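Local coordinates for protein D-glyceraldehyde dehydrogenase (NADP(+)) (PDB 5IZD) that oxidises D-glyceraldehyde to (R)-glycerate with NADP(+) in the non-phosphorylated Entner-Doudoroff pathway, working as a homotetramer built as a dimer of dimers, at residues V218-M223 against K243-L248; Q444-G449 against E458-G463; D404-L409 against F450-Q455. All blocks are in the same frame, centred on the assembly; numbering follows the deposited sequence.

Interaction 1: V218-M223 against K243-L248; sequences VNLITM and KLILEL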
# COMPACT_ATOMS: atom_id res chain seq x y z
N VAL A 218 5.05 -29.49 -5.73
CA VAL A 218 4.67 -28.64 -4.62
C VAL A 218 5.24 -27.25 -4.83
O VAL A 218 6.41 -27.10 -5.14
CB VAL A 218 5.12 -29.28 -3.28
CG1 VAL A 218 4.99 -28.33 -2.11
CG2 VAL A 218 4.25 -30.47 -3.00
N ASN A 219 4.42 -26.21 -4.65
CA ASN A 219 4.92 -24.84 -4.88
C ASN A 219 5.15 -24.01 -3.62
O ASN A 219 5.95 -23.03 -3.63
CB ASN A 219 3.94 -24.12 -5.80
CG ASN A 219 3.75 -24.82 -7.14
OD1 ASN A 219 2.64 -25.21 -7.50
ND2 ASN A 219 4.84 -25.01 -7.88
N LEU A 220 4.44 -24.37 -2.54
CA LEU A 220 4.46 -23.60 -1.30
C LEU A 220 4.16 -24.57 -0.12
O LEU A 220 3.35 -25.52 -0.24
CB LEU A 220 3.47 -22.44 -1.35
CG LEU A 220 3.42 -21.46 -0.16
CD1 LEU A 220 2.82 -20.14 -0.59
CD2 LEU A 220 2.51 -22.07 0.95
N ILE A 221 4.94 -24.41 0.93
CA ILE A 221 4.77 -25.13 2.19
C ILE A 221 4.50 -24.13 3.30
O ILE A 221 5.31 -23.20 3.56
CB ILE A 221 6.00 -26.01 2.51
CG1 ILE A 221 6.11 -27.11 1.43
CG2 ILE A 221 5.81 -26.76 3.84
CD1 ILE A 221 7.49 -27.68 1.26
N THR A 222 3.36 -24.31 3.94
CA THR A 222 2.96 -23.56 5.11
C THR A 222 2.91 -24.51 6.32
O THR A 222 2.21 -25.53 6.28
CB THR A 222 1.66 -22.77 4.89
OG1 THR A 222 1.40 -21.98 6.05
CG2 THR A 222 0.44 -23.62 4.58
N MET A 223 3.69 -24.22 7.35
CA MET A 223 3.94 -25.20 8.44
C MET A 223 4.12 -24.49 9.75
O MET A 223 4.70 -23.39 9.81
CB MET A 223 5.18 -26.07 8.15
CG MET A 223 5.64 -26.94 9.29
SD MET A 223 6.84 -26.18 10.41
CE MET A 223 7.37 -27.54 11.46
N LYS A 243 8.25 -21.96 -1.86
CA LYS A 243 8.06 -20.89 -0.94
C LYS A 243 7.71 -21.47 0.43
O LYS A 243 6.83 -22.38 0.56
CB LYS A 243 6.96 -19.97 -1.49
CG LYS A 243 6.30 -18.97 -0.53
CD LYS A 243 7.26 -18.07 0.11
CE LYS A 243 6.54 -17.14 1.08
NZ LYS A 243 5.74 -16.12 0.40
N LEU A 244 8.43 -21.00 1.45
CA LEU A 244 8.25 -21.48 2.83
C LEU A 244 7.57 -20.45 3.74
O LEU A 244 7.94 -19.23 3.75
CB LEU A 244 9.60 -21.87 3.40
CG LEU A 244 10.28 -23.05 2.66
CD1 LEU A 244 11.49 -23.53 3.43
CD2 LEU A 244 9.38 -24.24 2.39
N ILE A 245 6.54 -20.91 4.45
CA ILE A 245 5.93 -20.14 5.54
C ILE A 245 6.02 -21.08 6.73
O ILE A 245 5.33 -22.14 6.72
CB ILE A 245 4.47 -19.77 5.31
CG1 ILE A 245 4.26 -18.95 4.01
CG2 ILE A 245 3.93 -19.02 6.54
CD1 ILE A 245 2.78 -18.85 3.58
N LEU A 246 6.94 -20.79 7.65
CA LEU A 246 7.29 -21.68 8.77
C LEU A 246 7.25 -20.86 10.03
O LEU A 246 7.92 -19.79 10.12
CB LEU A 246 8.72 -22.23 8.68
CG LEU A 246 9.13 -22.93 7.40
CD1 LEU A 246 10.61 -23.32 7.46
CD2 LEU A 246 8.25 -24.12 7.14
N GLU A 247 6.55 -21.39 11.02
CA GLU A 247 6.53 -20.83 12.35
C GLU A 247 6.89 -21.88 13.39
O GLU A 247 6.19 -22.89 13.49
CB GLU A 247 5.15 -20.23 12.60
CG GLU A 247 5.15 -19.32 13.85
CD GLU A 247 4.53 -19.93 15.09
OE1 GLU A 247 5.27 -20.48 15.93
OE2 GLU A 247 3.27 -19.86 15.21
N LEU A 248 8.01 -21.65 14.11
CA LEU A 248 8.76 -22.67 14.79
C LEU A 248 8.81 -22.46 16.33
O LEU A 248 9.74 -22.92 16.98
CB LEU A 248 10.15 -22.87 14.19
CG LEU A 248 10.15 -23.08 12.69
CD1 LEU A 248 11.57 -23.20 12.13
CD2 LEU A 248 9.34 -24.28 12.29
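The carbonyl O of I221 takes the amide N of I245 at 2.7 Å, with an N-H...O angle of 167°, and M223 N reaches I245 O at the same length, less straight. With I221 N to K243 O and E247 N to M223 O they form the ladder of a parallel strand pair, the short axes only 3° apart. K243 N to N219 O, 3.1 Å, opens the ladder at its N-terminal end.

Side chains alternate between two faces. On one, L220 lies beside K243, CD1 against CG at 3.7 Å, while I245 lies beside T222; K243 bends away at chi2, and NZ ends in a salt bridge with E466. On the other, CD2 of L244 meets CB of I221 and CD2 of L246 meets CB of M223. M223 bends at chi2 (-90°), putting SD 3.7 Å from CD2 of L248, and it also touches the bound NADP.

E247, the predicted proton acceptor, is carried at the strand's end. Strands 220-224 and 243-247 with helix 227-236 make a beta-alpha-beta unit: the helix packs on the I221, M223 and L244 face, and strand 130-145 pairs with the far edge of 220-224.

Interaction 2: Q444-G449 against E458-G463; sequences QGYHTG and EGSKYG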
# COMPACT_ATOMS: atom_id res chain seq x y z
N GLN A 444 -5.37 -9.60 12.33
CA GLN A 444 -4.87 -8.39 11.65
C GLN A 444 -3.38 -8.18 11.90
O GLN A 444 -2.78 -7.30 11.26
CB GLN A 444 -5.66 -7.09 12.01
CG GLN A 444 -5.74 -6.72 13.49
CD GLN A 444 -6.95 -7.38 14.19
OE1 GLN A 444 -7.34 -8.55 13.92
NE2 GLN A 444 -7.52 -6.65 15.12
N GLY A 445 -2.84 -8.90 12.89
CA GLY A 445 -1.38 -8.92 13.12
C GLY A 445 -0.57 -9.80 12.19
O GLY A 445 -1.08 -10.71 11.61
N TYR A 446 0.72 -9.54 12.03
CA TYR A 446 1.54 -10.36 11.18
C TYR A 446 2.39 -11.20 12.12
O TYR A 446 3.36 -10.75 12.63
CB TYR A 446 2.40 -9.53 10.25
CG TYR A 446 3.32 -10.27 9.33
CD1 TYR A 446 2.84 -10.98 8.25
CD2 TYR A 446 4.68 -10.23 9.49
CE1 TYR A 446 3.67 -11.62 7.41
CE2 TYR A 446 5.51 -10.88 8.64
CZ TYR A 446 4.99 -11.57 7.60
OH TYR A 446 5.80 -12.23 6.77
N HIS A 447 1.97 -12.44 12.33
CA HIS A 447 2.58 -13.36 13.27
C HIS A 447 3.88 -13.88 12.67
O HIS A 447 3.85 -14.61 11.69
CB HIS A 447 1.63 -14.54 13.50
CG HIS A 447 1.94 -15.41 14.67
ND1 HIS A 447 2.01 -14.91 15.95
CD2 HIS A 447 2.03 -16.76 14.79
CE1 HIS A 447 2.18 -15.91 16.81
NE2 HIS A 447 2.22 -17.04 16.12
N THR A 448 5.00 -13.56 13.29
CA THR A 448 6.30 -13.80 12.70
C THR A 448 7.35 -13.61 13.80
O THR A 448 7.04 -13.25 14.94
CB THR A 448 6.51 -12.78 11.51
OG1 THR A 448 7.61 -13.17 10.69
CG2 THR A 448 6.75 -11.38 12.04
N GLY A 449 8.60 -13.81 13.45
CA GLY A 449 9.67 -13.52 14.38
C GLY A 449 11.03 -13.48 13.78
O GLY A 449 11.18 -13.60 12.57
N GLU A 458 2.25 -15.07 9.13
CA GLU A 458 0.82 -15.29 8.92
C GLU A 458 -0.07 -14.25 9.59
O GLU A 458 0.20 -13.78 10.69
CB GLU A 458 0.44 -16.66 9.45
CG GLU A 458 1.18 -17.78 8.75
CD GLU A 458 0.98 -19.15 9.44
OE1 GLU A 458 0.29 -20.09 8.90
OE2 GLU A 458 1.56 -19.25 10.56
N GLY A 459 -1.14 -13.88 8.92
CA GLY A 459 -1.99 -12.85 9.38
C GLY A 459 -1.65 -11.51 8.79
O GLY A 459 -0.52 -11.25 8.37
N SER A 460 -2.62 -10.62 8.82
CA SER A 460 -2.56 -9.31 8.18
C SER A 460 -2.57 -9.40 6.66
O SER A 460 -2.49 -10.46 6.06
CB SER A 460 -1.35 -8.46 8.67
OG SER A 460 -0.16 -8.65 7.89
N LYS A 461 -2.68 -8.24 6.04
CA LYS A 461 -2.45 -8.11 4.59
C LYS A 461 -1.17 -8.84 4.15
O LYS A 461 -1.16 -9.51 3.12
CB LYS A 461 -2.30 -6.61 4.23
CG LYS A 461 -2.16 -6.28 2.73
CD LYS A 461 -1.91 -4.77 2.44
CE LYS A 461 -1.16 -4.09 3.58
NZ LYS A 461 -0.84 -2.63 3.34
N TYR A 462 -0.11 -8.68 4.91
CA TYR A 462 1.15 -9.27 4.53
C TYR A 462 1.11 -10.80 4.61
O TYR A 462 1.76 -11.46 3.85
CB TYR A 462 2.30 -8.73 5.40
CG TYR A 462 2.52 -7.23 5.17
CD1 TYR A 462 3.24 -6.77 4.08
CD2 TYR A 462 2.01 -6.30 6.05
CE1 TYR A 462 3.40 -5.35 3.84
CE2 TYR A 462 2.18 -4.92 5.84
CZ TYR A 462 2.87 -4.45 4.74
OH TYR A 462 3.07 -3.05 4.59
N GLY A 463 0.41 -11.34 5.59
CA GLY A 463 0.31 -12.81 5.76
C GLY A 463 -0.44 -13.50 4.63
O GLY A 463 0.06 -14.45 4.03
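H447 and E458 pair as a single antiparallel hydrogen-bonded bridge: H447 N gives to E458 O at 2.8 Å, and E458 N returns to H447 O at 3.1 Å. The tight part lies beside it, where the chain turns into helix 460-465. G445 O sits 3.0 Å from G459 C, where G459 has no side chain to intervene, and Q444 O is 3.2 Å from S460 CB. S460 OG gives to G459 O on a lone pair and accepts from Y462 N, an ST turn over S460-Y462.

Y446 packs its ring edge and CB against the 459-463 backbone and S460 OG. With CG anti to the backbone N (chi1 179°), the ring brings its CD1 edge to G459 O, 3.4 Å away and in the ring plane. CB of Y462 approaches CD1 obliquely at 3.7 Å, and the two tyrosine side chains cross at about a right angle.

The looser side is the partly exposed one. Y462 OH bonds E121 of the second subunit, and K461 makes a salt bridge to the same residue. H447 and E458 turn inward instead: H447 ND1 bonds E432, NE2 weakly reaches the predicted proton acceptor E247, and E458 OE1 bridges to K158. Thus the loop after strand 432-435 is tied to helix 460-465, with helix 153-164 and strand 220-224 against E458 and the second subunit against Y446.

Interaction 3: D404-L409 against F450-Q455; sequences DSKYGL and FRMTGQ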
# COMPACT_ATOMS: atom_id res chain seq x y z
N ASP A 404 19.06 -12.19 24.18
CA ASP A 404 20.06 -13.24 24.30
C ASP A 404 19.34 -14.61 24.18
O ASP A 404 19.11 -15.31 25.18
CB ASP A 404 20.84 -13.10 25.63
CG ASP A 404 21.83 -14.21 25.87
OD1 ASP A 404 22.43 -14.74 24.92
OD2 ASP A 404 21.99 -14.60 27.05
N SER A 405 19.04 -14.97 22.94
CA SER A 405 18.21 -16.14 22.63
C SER A 405 18.38 -16.53 21.22
O SER A 405 18.40 -15.66 20.36
CB SER A 405 16.71 -15.83 22.85
OG SER A 405 15.92 -17.02 22.85
N LYS A 406 18.34 -17.84 20.90
CA LYS A 406 18.23 -18.19 19.50
C LYS A 406 16.78 -18.02 18.99
O LYS A 406 16.53 -18.15 17.78
CB LYS A 406 18.75 -19.60 19.23
CG LYS A 406 17.85 -20.71 19.73
CD LYS A 406 18.59 -22.02 19.61
CE LYS A 406 17.68 -23.14 20.04
NZ LYS A 406 18.53 -24.35 20.08
N TYR A 407 15.84 -17.75 19.90
CA TYR A 407 14.48 -17.55 19.51
C TYR A 407 14.14 -16.08 19.39
O TYR A 407 14.94 -15.20 19.77
CB TYR A 407 13.58 -18.22 20.51
CG TYR A 407 13.83 -19.69 20.70
CD1 TYR A 407 13.29 -20.64 19.82
CD2 TYR A 407 14.57 -20.15 21.79
CE1 TYR A 407 13.52 -22.00 20.02
CE2 TYR A 407 14.78 -21.49 22.02
CZ TYR A 407 14.23 -22.43 21.15
OH TYR A 407 14.47 -23.77 21.41
N GLY A 408 12.98 -15.82 18.82
CA GLY A 408 12.54 -14.47 18.50
C GLY A 408 11.09 -14.20 18.13
O GLY A 408 10.77 -13.29 17.29
N LEU A 409 10.18 -14.94 18.74
CA LEU A 409 8.79 -14.75 18.35
C LEU A 409 8.09 -13.76 19.30
O LEU A 409 8.18 -12.54 19.05
CB LEU A 409 8.12 -16.08 18.12
CG LEU A 409 6.60 -16.22 17.92
CD1 LEU A 409 6.02 -15.15 17.09
CD2 LEU A 409 6.26 -17.59 17.34
N PHE A 450 12.00 -13.30 14.66
CA PHE A 450 13.41 -13.18 14.29
C PHE A 450 14.14 -14.48 14.59
O PHE A 450 13.62 -15.34 15.34
CB PHE A 450 14.11 -12.03 15.10
CG PHE A 450 13.57 -10.67 14.82
CD1 PHE A 450 12.36 -10.27 15.33
CD2 PHE A 450 14.27 -9.79 13.97
CE1 PHE A 450 11.84 -9.01 15.02
CE2 PHE A 450 13.77 -8.52 13.65
CZ PHE A 450 12.56 -8.13 14.21
N ARG A 451 15.36 -14.59 14.06
CA ARG A 451 16.29 -15.65 14.41
C ARG A 451 15.66 -17.04 14.09
O ARG A 451 15.21 -17.23 12.98
CB ARG A 451 16.78 -15.46 15.84
CG ARG A 451 17.72 -14.23 15.94
CD ARG A 451 18.22 -13.94 17.32
NE ARG A 451 17.16 -13.72 18.33
CZ ARG A 451 16.42 -12.59 18.47
NH1 ARG A 451 16.53 -11.53 17.65
NH2 ARG A 451 15.52 -12.53 19.45
N MET A 452 15.53 -17.95 15.04
CA MET A 452 15.09 -19.30 14.68
C MET A 452 13.59 -19.47 14.56
O MET A 452 13.14 -20.61 14.43
CB MET A 452 15.68 -20.36 15.65
CG MET A 452 17.20 -20.56 15.61
SD MET A 452 17.86 -20.82 13.96
CE MET A 452 17.11 -22.44 13.64
N THR A 453 12.83 -18.40 14.51
CA THR A 453 11.39 -18.44 14.47
C THR A 453 10.88 -19.08 13.17
O THR A 453 9.86 -19.74 13.16
CB THR A 453 10.74 -17.04 14.60
OG1 THR A 453 11.17 -16.36 15.81
CG2 THR A 453 9.18 -17.18 14.59
N GLY A 454 11.52 -18.79 12.03
CA GLY A 454 11.18 -19.52 10.82
C GLY A 454 11.27 -18.66 9.59
O GLY A 454 12.31 -18.06 9.35
N GLN A 455 10.22 -18.66 8.79
CA GLN A 455 10.24 -18.02 7.47
C GLN A 455 8.86 -17.39 7.30
O GLN A 455 7.82 -18.02 7.59
CB GLN A 455 10.51 -19.02 6.33
CG GLN A 455 11.87 -19.76 6.35
CD GLN A 455 13.08 -18.82 6.15
OE1 GLN A 455 12.91 -17.74 5.66
NE2 GLN A 455 14.23 -19.18 6.62
O HOH W 1 11.59 -18.03 17.67
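The guanidinium of R451 meets the 404-409 loop edge-on, with the carbonyl oxygens of S405 and Y407 near its plane. NH2 holds Y407 O at 2.8 Å, on a lone pair of that carbonyl, although the oxygen stands 27° out of the guanidinium plane. NE makes two weak bonds, to S405 O and Y407 O. The bend at chi3 (-58°) places NE between these carbonyls; NH1 bonds R429 O, and the group makes a cation-pi contact with F430. The F450 ring likewise presents an edge, with G408 O in its plane, 3.9 Å from CD1. On the Y407 ring, CG of K406 lies over one face, offset toward the rim, while S405 OG and a water are at the edge in plane.

Backbone bonds close the contact. M452 N bonds K406 O, and F450 N bonds G408 O at 2.9 Å. G408 CA lies 3.5 Å from F450 O, a CA-H...O contact; that oxygen also accepts from T453 OG1 and T453 N, both on the same face of its plane. The water accepts from G408 N; it also lies by T453 OG1, at a distance of 2.5 Å that is doubtfully short. CG2 of T453 rests on CB of L409 at 3.8 Å. S405 OG accepts from Y407 N, an ST turn.

The loop leads from helix 395-403 into strand 410-414, in the seven-stranded sheet. The opposite segment runs into strand 454-455, which pairs with 243-247 of the other large sheet, so the contact joins the two. The M452 side chain packs against T227 and Q231 of helix 227-236, and Y407 OH bonds E381 N.

Overall arrangement
Interaction 1 is regular sheet core, largely apolar, with K243 and T222 on the L220 face, held by a backbone ladder. Interactions 2 and 3 are mostly buried, but tie loops to helix 460-465 and to the approach to strand 454-455: a single bridge and a tyrosine edge in one, arginine-to-carbonyl bonds and a water in the other, with exposed K406 at its margin. Strand 454-455 extends the sheet of interaction 1 through Q455 N to L246 O, and T453 O accepts from L248 N. The three converge on E247, the predicted proton acceptor, which H447 of interaction 2 and L409 of interaction 3 approach. L409 also packs against H447, and all three touch the second subunit.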